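Local coordinates for protein peptidoglycan glycosyltransferase (Eggerthella lenta, PDB 4MNR) that belongs to the penicillin-binding proteins and carries a transpeptidase domain of that family beside a region related to its dimerisation domain, at residues A[133-138]-A[327-332]; A[192-197]-A[250-255]; A[322-327]-A[411-416]. All coordinates share one frame; numbering follows the deposited sequence.

Contact 1 (A[133-138]-A[327-332]); sequences VVMDPD and VGTAIA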
loop_
_atom_site.group_PDB
_atom_site.type_symbol
_atom_site.label_atom_id
_atom_site.label_comp_id
_atom_site.label_asym_id
_atom_site.label_seq_id
_atom_site.Cartn_x
_atom_site.Cartn_y
_atom_site.Cartn_z
ATOM N N VAL A 133 2.629 0.632 -4.586
ATOM C CA VAL A 133 3.220 1.811 -3.963
ATOM C C VAL A 133 4.654 1.472 -3.553
ATOM O O VAL A 133 4.896 0.412 -2.987
ATOM C CB VAL A 133 2.418 2.252 -2.713
ATOM C CG1 VAL A 133 3.159 3.368 -1.957
ATOM C CG2 VAL A 133 1.003 2.695 -3.100
ATOM N N VAL A 134 5.602 2.353 -3.874
ATOM C CA VAL A 134 6.992 2.176 -3.475
ATOM C C VAL A 134 7.341 3.402 -2.652
ATOM O O VAL A 134 7.076 4.524 -3.071
ATOM C CB VAL A 134 7.935 2.117 -4.693
ATOM C CG1 VAL A 134 9.364 1.948 -4.246
ATOM C CG2 VAL A 134 7.551 0.975 -5.633
HETATM N N MSE A 135 7.944 3.175 -1.492
HETATM C CA MSE A 135 8.259 4.253 -0.562
HETATM C C MSE A 135 9.705 4.181 -0.113
HETATM O O MSE A 135 10.327 3.111 -0.122
HETATM C CB MSE A 135 7.367 4.161 0.681
HETATM C CG MSE A 135 5.884 4.158 0.390
HETATM SE SE MSE A 135 4.813 4.491 1.980
HETATM C CE MSE A 135 5.094 6.398 2.038
ATOM N N ASP A 136 10.233 5.331 0.292
ATOM C CA ASP A 136 11.502 5.371 1.021
ATOM C C ASP A 136 11.141 5.334 2.499
ATOM O O ASP A 136 10.539 6.270 3.013
ATOM C CB ASP A 136 12.268 6.659 0.713
ATOM C CG ASP A 136 13.597 6.753 1.472
ATOM O OD1 ASP A 136 13.828 5.970 2.429
ATOM O OD2 ASP A 136 14.427 7.621 1.120
ATOM N N PRO A 137 11.506 4.249 3.195
ATOM C CA PRO A 137 11.047 4.110 4.582
ATOM C C PRO A 137 11.682 5.122 5.528
ATOM O O PRO A 137 11.179 5.339 6.622
ATOM C CB PRO A 137 11.473 2.679 4.958
ATOM C CG PRO A 137 12.613 2.383 4.035
ATOM C CD PRO A 137 12.333 3.113 2.753
ATOM N N ASP A 138 12.777 5.743 5.111
ATOM C CA ASP A 138 13.482 6.658 5.996
ATOM C C ASP A 138 12.878 8.064 5.985
ATOM O O ASP A 138 13.097 8.843 6.920
ATOM C CB ASP A 138 14.974 6.695 5.653
ATOM C CG ASP A 138 15.691 5.396 6.011
ATOM O OD1 ASP A 138 15.477 4.881 7.131
ATOM O OD2 ASP A 138 16.464 4.887 5.168
ATOM N N VAL A 327 2.752 0.001 6.654
ATOM C CA VAL A 327 3.044 -1.113 7.554
ATOM C C VAL A 327 4.455 -1.630 7.288
ATOM O O VAL A 327 5.234 -1.863 8.207
ATOM C CB VAL A 327 2.005 -2.254 7.400
ATOM C CG1 VAL A 327 2.505 -3.513 8.092
ATOM C CG2 VAL A 327 0.672 -1.834 7.977
ATOM N N GLY A 328 4.792 -1.784 6.012
ATOM C CA GLY A 328 6.135 -2.162 5.629
ATOM C C GLY A 328 7.198 -1.174 6.089
ATOM O O GLY A 328 8.278 -1.572 6.538
ATOM N N THR A 329 6.913 0.119 5.969
ATOM C CA THR A 329 7.919 1.099 6.377
ATOM C C THR A 329 8.161 1.059 7.890
ATOM O O THR A 329 9.270 1.323 8.321
ATOM C CB THR A 329 7.630 2.551 5.912
ATOM O OG1 THR A 329 6.451 3.060 6.553
ATOM C CG2 THR A 329 7.480 2.609 4.393
ATOM N N ALA A 330 7.147 0.691 8.674
ATOM C CA ALA A 330 7.325 0.581 10.122
ATOM C C ALA A 330 8.366 -0.477 10.431
ATOM O O ALA A 330 9.245 -0.286 11.261
ATOM C CB ALA A 330 6.014 0.225 10.801
ATOM N N ILE A 331 8.262 -1.613 9.753
ATOM C CA ILE A 331 9.205 -2.699 9.986
ATOM C C ILE A 331 10.604 -2.337 9.479
ATOM O O ILE A 331 11.611 -2.640 10.128
ATOM C CB ILE A 331 8.685 -4.011 9.372
ATOM C CG1 ILE A 331 7.316 -4.357 9.986
ATOM C CG2 ILE A 331 9.678 -5.143 9.592
ATOM C CD1 ILE A 331 7.307 -4.383 11.514
ATOM N N ALA A 332 10.661 -1.645 8.343
ATOM C CA ALA A 332 11.917 -1.216 7.749
ATOM C C ALA A 332 12.653 -0.124 8.550
ATOM O O ALA A 332 13.881 -0.107 8.609
ATOM C CB ALA A 332 11.665 -0.746 6.312
#
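Pro137 and Thr329 form the centre of this contact, with Ala332 and Met135 beside them. The tight part is made of carbon only. Pro137 CB lies 3.7 Å from Ala332 CB, one helical turn on from Thr329. The same proline CB stands 4.0 Å from Thr329 CB, so it sits against two residues of one helix face. Pro137 CG also reaches Ala332 CB. Thr329 turns its methyl, not its hydroxyl, to the other segment: CG2 is 3.9 Å from Pro137 CA and 4.0 Å from Met135 CB. With OG1 between the backbone N and the carbonyl carbon (chi1 66°), the hydroxyl is left to hydrogen-bond Met326 O, a turn back in its own helix. The buried polar atom is therefore satisfied without help from 133-138. Met135, a selenomethionine, crosses the threonine side chain at about a right angle. In one of its two modelled conformers, its SE passes the same methyl at 4.1 Å. No hydrogen bond joins the two segments.

The looser side is at the two aspartates, which are partly exposed. Asp136 starts away from the helix. Asp138 does too, but its end comes nearer. Asp136 OD1 accepts from Asp138 N at 2.9 Å, with the N-H above the carboxylate plane. This is an Asx turn spanning Pro137.

Val426, on strand 425-431, touches both Pro137 and Ala332 and so extends the apolar cluster. Strand 130-135 belongs to the five-stranded antiparallel sheet, and helix 321-332 packs on one face of it. A helix laid against such a sheet is characteristic of the penicillin-binding protein transpeptidase fold, which is shared with the beta-lactamases.

Contact 2 (A[192-197]-A[250-255]); sequences LATALE and VEMGAD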
loop_
_atom_site.group_PDB
_atom_site.type_symbol
_atom_site.label_atom_id
_atom_site.label_comp_id
_atom_site.label_asym_id
_atom_site.label_seq_id
_atom_site.Cartn_x
_atom_site.Cartn_y
_atom_site.Cartn_z
ATOM N N LEU A 192 1.817 -10.318 14.068
ATOM C CA LEU A 192 3.115 -10.775 14.586
ATOM C C LEU A 192 3.816 -9.686 15.384
ATOM O O LEU A 192 4.302 -9.917 16.497
ATOM C CB LEU A 192 4.005 -11.195 13.422
ATOM C CG LEU A 192 5.407 -11.653 13.827
ATOM C CD1 LEU A 192 5.332 -12.890 14.729
ATOM C CD2 LEU A 192 6.244 -11.917 12.584
ATOM N N ALA A 193 3.893 -8.488 14.813
ATOM C CA ALA A 193 4.559 -7.387 15.506
ATOM C C ALA A 193 3.890 -7.078 16.841
ATOM O O ALA A 193 4.555 -6.798 17.826
ATOM C CB ALA A 193 4.593 -6.133 14.616
ATOM N N THR A 194 2.562 -7.147 16.869
ATOM C CA THR A 194 1.829 -6.881 18.089
ATOM C C THR A 194 2.102 -7.960 19.131
ATOM O O THR A 194 2.289 -7.664 20.310
ATOM C CB THR A 194 0.315 -6.777 17.793
ATOM O OG1 THR A 194 0.102 -5.674 16.895
ATOM C CG2 THR A 194 -0.441 -6.500 19.073
ATOM N N ALA A 195 2.135 -9.215 18.686
ATOM C CA ALA A 195 2.360 -10.330 19.600
ATOM C C ALA A 195 3.747 -10.253 20.231
ATOM O O ALA A 195 3.911 -10.536 21.412
ATOM C CB ALA A 195 2.168 -11.664 18.887
ATOM N N LEU A 196 4.749 -9.867 19.443
ATOM C CA LEU A 196 6.095 -9.744 19.985
ATOM C C LEU A 196 6.220 -8.537 20.918
ATOM O O LEU A 196 6.841 -8.625 21.978
ATOM C CB LEU A 196 7.126 -9.657 18.850
ATOM C CG LEU A 196 7.173 -10.848 17.889
ATOM C CD1 LEU A 196 8.288 -10.651 16.863
ATOM C CD2 LEU A 196 7.353 -12.164 18.642
ATOM N N GLU A 197 5.645 -7.409 20.518
ATOM C CA GLU A 197 5.702 -6.183 21.322
ATOM C C GLU A 197 5.053 -6.374 22.696
ATOM O O GLU A 197 5.567 -5.892 23.717
ATOM C CB GLU A 197 5.044 -5.018 20.559
ATOM C CG GLU A 197 5.017 -3.674 21.306
ATOM C CD GLU A 197 6.232 -2.784 21.031
ATOM O OE1 GLU A 197 7.125 -3.185 20.262
ATOM O OE2 GLU A 197 6.294 -1.666 21.590
ATOM N N VAL A 250 -6.859 -15.122 19.091
ATOM C CA VAL A 250 -7.678 -15.435 20.256
ATOM C C VAL A 250 -6.842 -15.326 21.529
ATOM O O VAL A 250 -7.319 -14.852 22.560
ATOM C CB VAL A 250 -8.293 -16.843 20.140
ATOM C CG1 VAL A 250 -8.864 -17.306 21.481
ATOM C CG2 VAL A 250 -9.357 -16.862 19.052
ATOM N N GLU A 251 -5.588 -15.762 21.458
ATOM C CA GLU A 251 -4.732 -15.703 22.638
ATOM C C GLU A 251 -4.443 -14.259 23.055
ATOM O O GLU A 251 -4.473 -13.931 24.252
ATOM C CB GLU A 251 -3.427 -16.468 22.409
ATOM C CG GLU A 251 -2.520 -16.450 23.624
ATOM C CD GLU A 251 -1.376 -17.434 23.527
ATOM O OE1 GLU A 251 -1.231 -18.075 22.464
ATOM O OE2 GLU A 251 -0.626 -17.566 24.520
HETATM N N MSE A 252 -4.174 -13.388 22.091
HETATM C CA MSE A 252 -3.866 -12.001 22.439
HETATM C C MSE A 252 -5.119 -11.221 22.822
HETATM O O MSE A 252 -5.055 -10.289 23.627
HETATM C CB MSE A 252 -3.076 -11.284 21.339
HETATM C CG MSE A 252 -3.884 -10.823 20.144
HETATM SE SE MSE A 252 -2.826 -9.647 18.982
HETATM C CE MSE A 252 -1.358 -10.869 18.560
ATOM N N GLY A 253 -6.261 -11.617 22.263
ATOM C CA GLY A 253 -7.515 -10.982 22.617
ATOM C C GLY A 253 -7.811 -9.752 21.784
ATOM O O GLY A 253 -6.921 -9.153 21.163
ATOM N N ALA A 254 -9.081 -9.357 21.797
ATOM C CA ALA A 254 -9.547 -8.268 20.946
ATOM C C ALA A 254 -8.891 -6.927 21.271
ATOM O O ALA A 254 -8.486 -6.203 20.361
ATOM C CB ALA A 254 -11.074 -8.154 21.032
ATOM N N ASP A 255 -8.792 -6.592 22.561
ATOM C CA ASP A 255 -8.219 -5.302 22.963
ATOM C C ASP A 255 -6.823 -5.117 22.375
ATOM O O ASP A 255 -6.527 -4.080 21.765
ATOM C CB ASP A 255 -8.155 -5.173 24.488
ATOM C CG ASP A 255 -9.528 -5.091 25.134
ATOM O OD1 ASP A 255 -10.416 -4.401 24.588
ATOM O OD2 ASP A 255 -9.714 -5.717 26.199
#
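Met252 of helix 242-263 reaches Ala195 and Thr194 of helix 188-197. All side-chain to side-chain contacts are apolar. Met252 is a selenomethionine with two modelled conformers, and its distances hold for one of them. The closest is methyl to methyl: Met252 CE to Ala195 CB at 3.6 Å. The same CE lies 3.9 Å from Ala195 N, so the tip of the side chain rests against the helix backbone as well. Farther back, the selenium passes Thr194 CG2 at 3.9 Å, the two side chains running nearly perpendicular. The chain of Met252 runs extended through chi2 and bends at chi3 (59°), which brings CE round onto Ala195.

No hydrogen bond joins the segments. Thr194 OG1 lies beside the backbone N (chi1 -62°) and hydrogen-bonds Val190 O in its own helix. This leaves CG2 anti to that N and facing the selenium.

The backbones stay apart, with the nearest CA pair, Ala195 and Met252, at 7.0 Å. Just after Met252 the helix is kinked, and Val200 in a loop also touches Met252. The chemistry implies a small, buried contact between two helices of the transpeptidase domain, held by dispersion and the exclusion of water, with one long side chain spanning between them.

Contact 3 (A[322-327]-A[411-416]); sequences LEMAMV and DSWFVG
Met324 of helix 321-332 packs on Trp413 and Val415 of strand 409-418. This is helix-on-sheet packing in the transpeptidase fold, near the centre of the chain. The strand belongs to the five-stranded antiparallel sheet.

Met324, a selenomethionine, has the largest buried area of the three. Its CG lies 3.7 Å from Trp413 CZ3 and 3.9 Å from Trp413 CH2. The CB is also close, at 3.9 Å from CZ3. The methylene groups thus meet the benzene part of the indole, approaching it obliquely. Bends at chi2 (-49°) and chi3 (-58°) curl the chain so that SE and CE lie farther from the indole than the methylenes do.

Val415 comes next. Its side chain starts toward the helix, and both methyls come close to Met324. Its CG2 stands 4.1 Å from Met324 CB. Trp413 and Val415 are two residues apart, so both lie on the sheet face that meets the helix. Phe414, between them, touches helix 438-453 on the other face.

Trp413 contributes less area, and its NE1 makes a weak hydrogen bond to Ala182 O. Ala325 extends the packing to Ala428 on neighbouring strand 425-431. No hydrogen bond crosses between the segments. Beside the apolar core, Val415 CG1 touches the backbone of the helix, 3.7 Å from Met324 O.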
loop_
_atom_site.group_PDB
_atom_site.type_symbol
_atom_site.label_atom_id
_atom_site.label_comp_id
_atom_site.label_asym_id
_atom_site.label_seq_id
_atom_site.Cartn_x
_atom_site.Cartn_y
_atom_site.Cartn_z
ATOM N N LEU A 322 -1.526 2.082 0.132
ATOM C CA LEU A 322 -0.664 3.030 0.836
ATOM C C LEU A 322 -0.485 2.639 2.302
ATOM O O LEU A 322 0.643 2.649 2.815
ATOM C CB LEU A 322 -1.250 4.444 0.732
ATOM C CG LEU A 322 -0.516 5.536 1.501
ATOM C CD1 LEU A 322 0.952 5.656 1.055
ATOM C CD2 LEU A 322 -1.232 6.878 1.351
ATOM N N GLU A 323 -1.583 2.260 2.964
ATOM C CA GLU A 323 -1.505 1.824 4.355
ATOM C C GLU A 323 -0.618 0.585 4.485
ATOM O O GLU A 323 0.194 0.499 5.402
ATOM C CB GLU A 323 -2.891 1.530 4.932
ATOM C CG GLU A 323 -2.871 0.768 6.259
ATOM C CD GLU A 323 -2.240 1.554 7.414
ATOM O OE1 GLU A 323 -2.374 2.796 7.465
ATOM O OE2 GLU A 323 -1.602 0.919 8.283
HETATM N N MSE A 324 -0.759 -0.369 3.573
HETATM C CA MSE A 324 0.087 -1.559 3.660
HETATM C C MSE A 324 1.558 -1.255 3.408
HETATM O O MSE A 324 2.435 -1.876 3.991
HETATM C CB MSE A 324 -0.427 -2.698 2.758
HETATM C CG MSE A 324 -1.824 -3.164 3.128
HETATM SE SE MSE A 324 -2.060 -3.523 5.045
HETATM C CE MSE A 324 -0.673 -4.878 5.276
ATOM N N ALA A 325 1.841 -0.272 2.561
ATOM C CA ALA A 325 3.207 0.168 2.381
ATOM C C ALA A 325 3.713 0.805 3.670
ATOM O O ALA A 325 4.848 0.575 4.063
ATOM C CB ALA A 325 3.314 1.139 1.207
HETATM N N MSE A 326 2.858 1.579 4.333
HETATM C CA MSE A 326 3.216 2.162 5.628
HETATM C C MSE A 326 3.506 1.098 6.682
HETATM O O MSE A 326 4.400 1.261 7.513
HETATM C CB MSE A 326 2.136 3.130 6.112
HETATM C CG MSE A 326 2.030 4.352 5.179
HETATM SE SE MSE A 326 0.436 5.403 5.554
HETATM C CE MSE A 326 0.750 5.658 7.414
ATOM N N VAL A 327 2.752 0.001 6.654
ATOM C CA VAL A 327 3.044 -1.113 7.554
ATOM C C VAL A 327 4.455 -1.630 7.288
ATOM O O VAL A 327 5.234 -1.863 8.207
ATOM C CB VAL A 327 2.005 -2.254 7.400
ATOM C CG1 VAL A 327 2.505 -3.513 8.092
ATOM C CG2 VAL A 327 0.672 -1.834 7.977
ATOM N N ASP A 411 -7.103 -12.214 -4.213
ATOM C CA ASP A 411 -6.207 -11.118 -4.549
ATOM C C ASP A 411 -4.826 -11.484 -4.060
ATOM O O ASP A 411 -4.678 -12.042 -2.978
ATOM C CB ASP A 411 -6.642 -9.823 -3.877
ATOM C CG ASP A 411 -7.955 -9.287 -4.435
ATOM O OD1 ASP A 411 -8.333 -9.645 -5.575
ATOM O OD2 ASP A 411 -8.615 -8.488 -3.732
ATOM N N SER A 412 -3.812 -11.146 -4.847
ATOM C CA SER A 412 -2.449 -11.549 -4.540
ATOM C C SER A 412 -1.610 -10.346 -4.124
ATOM O O SER A 412 -1.528 -9.361 -4.852
ATOM C CB SER A 412 -1.831 -12.239 -5.764
ATOM O OG SER A 412 -0.511 -12.687 -5.468
ATOM N N TRP A 413 -1.002 -10.430 -2.941
ATOM C CA TRP A 413 -0.290 -9.315 -2.332
ATOM C C TRP A 413 1.180 -9.616 -2.066
ATOM O O TRP A 413 1.564 -10.768 -1.848
ATOM C CB TRP A 413 -0.853 -9.037 -0.935
ATOM C CG TRP A 413 -2.140 -8.313 -0.834
ATOM C CD1 TRP A 413 -3.387 -8.846 -0.850
ATOM C CD2 TRP A 413 -2.299 -6.908 -0.619
ATOM N NE1 TRP A 413 -4.329 -7.855 -0.685
ATOM C CE2 TRP A 413 -3.684 -6.657 -0.533
ATOM C CE3 TRP A 413 -1.405 -5.838 -0.503
ATOM C CZ2 TRP A 413 -4.194 -5.374 -0.337
ATOM C CZ3 TRP A 413 -1.909 -4.569 -0.305
ATOM C CH2 TRP A 413 -3.293 -4.348 -0.231
ATOM N N PHE A 414 1.992 -8.565 -2.013
ATOM C CA PHE A 414 3.300 -8.661 -1.370
ATOM C C PHE A 414 3.643 -7.325 -0.749
ATOM O O PHE A 414 3.405 -6.289 -1.360
ATOM C CB PHE A 414 4.380 -9.005 -2.384
ATOM C CG PHE A 414 5.742 -9.192 -1.776
ATOM C CD1 PHE A 414 6.064 -10.374 -1.126
ATOM C CD2 PHE A 414 6.701 -8.196 -1.864
ATOM C CE1 PHE A 414 7.336 -10.561 -0.575
ATOM C CE2 PHE A 414 7.978 -8.384 -1.325
ATOM C CZ PHE A 414 8.286 -9.559 -0.685
ATOM N N VAL A 415 4.186 -7.348 0.467
ATOM C CA VAL A 415 4.776 -6.154 1.079
ATOM C C VAL A 415 6.199 -6.553 1.446
ATOM O O VAL A 415 6.405 -7.557 2.127
ATOM C CB VAL A 415 4.010 -5.708 2.337
ATOM C CG1 VAL A 415 4.728 -4.550 3.002
ATOM C CG2 VAL A 415 2.588 -5.319 1.984
ATOM N N GLY A 416 7.187 -5.806 0.978
ATOM C CA GLY A 416 8.557 -6.183 1.265
ATOM C C GLY A 416 9.507 -5.019 1.227
ATOM O O GLY A 416 9.113 -3.893 0.945
#

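In the fold
All three contacts lie in the transpeptidase part of the chain. Contacts 1 and 3 share helix 321-332 and the five-stranded antiparallel sheet, on strands 130-135 and 409-418. Their centres are 10 Å apart. They share Val327 and touch directly, for example where Gly328 CA meets Val415 CG1 at 3.8 Å. Contact 2 joins helices 188-197 and 242-263, with its centre 22 Å from that of contact 1 and 20 Å from that of contact 3. Along the chain it is nested within the loop closed by contact 1 and ends before contact 3 begins; contacts 1 and 3 cross. One helix thus ties strands distant in sequence together, while contact 2 joins helices of an intervening region.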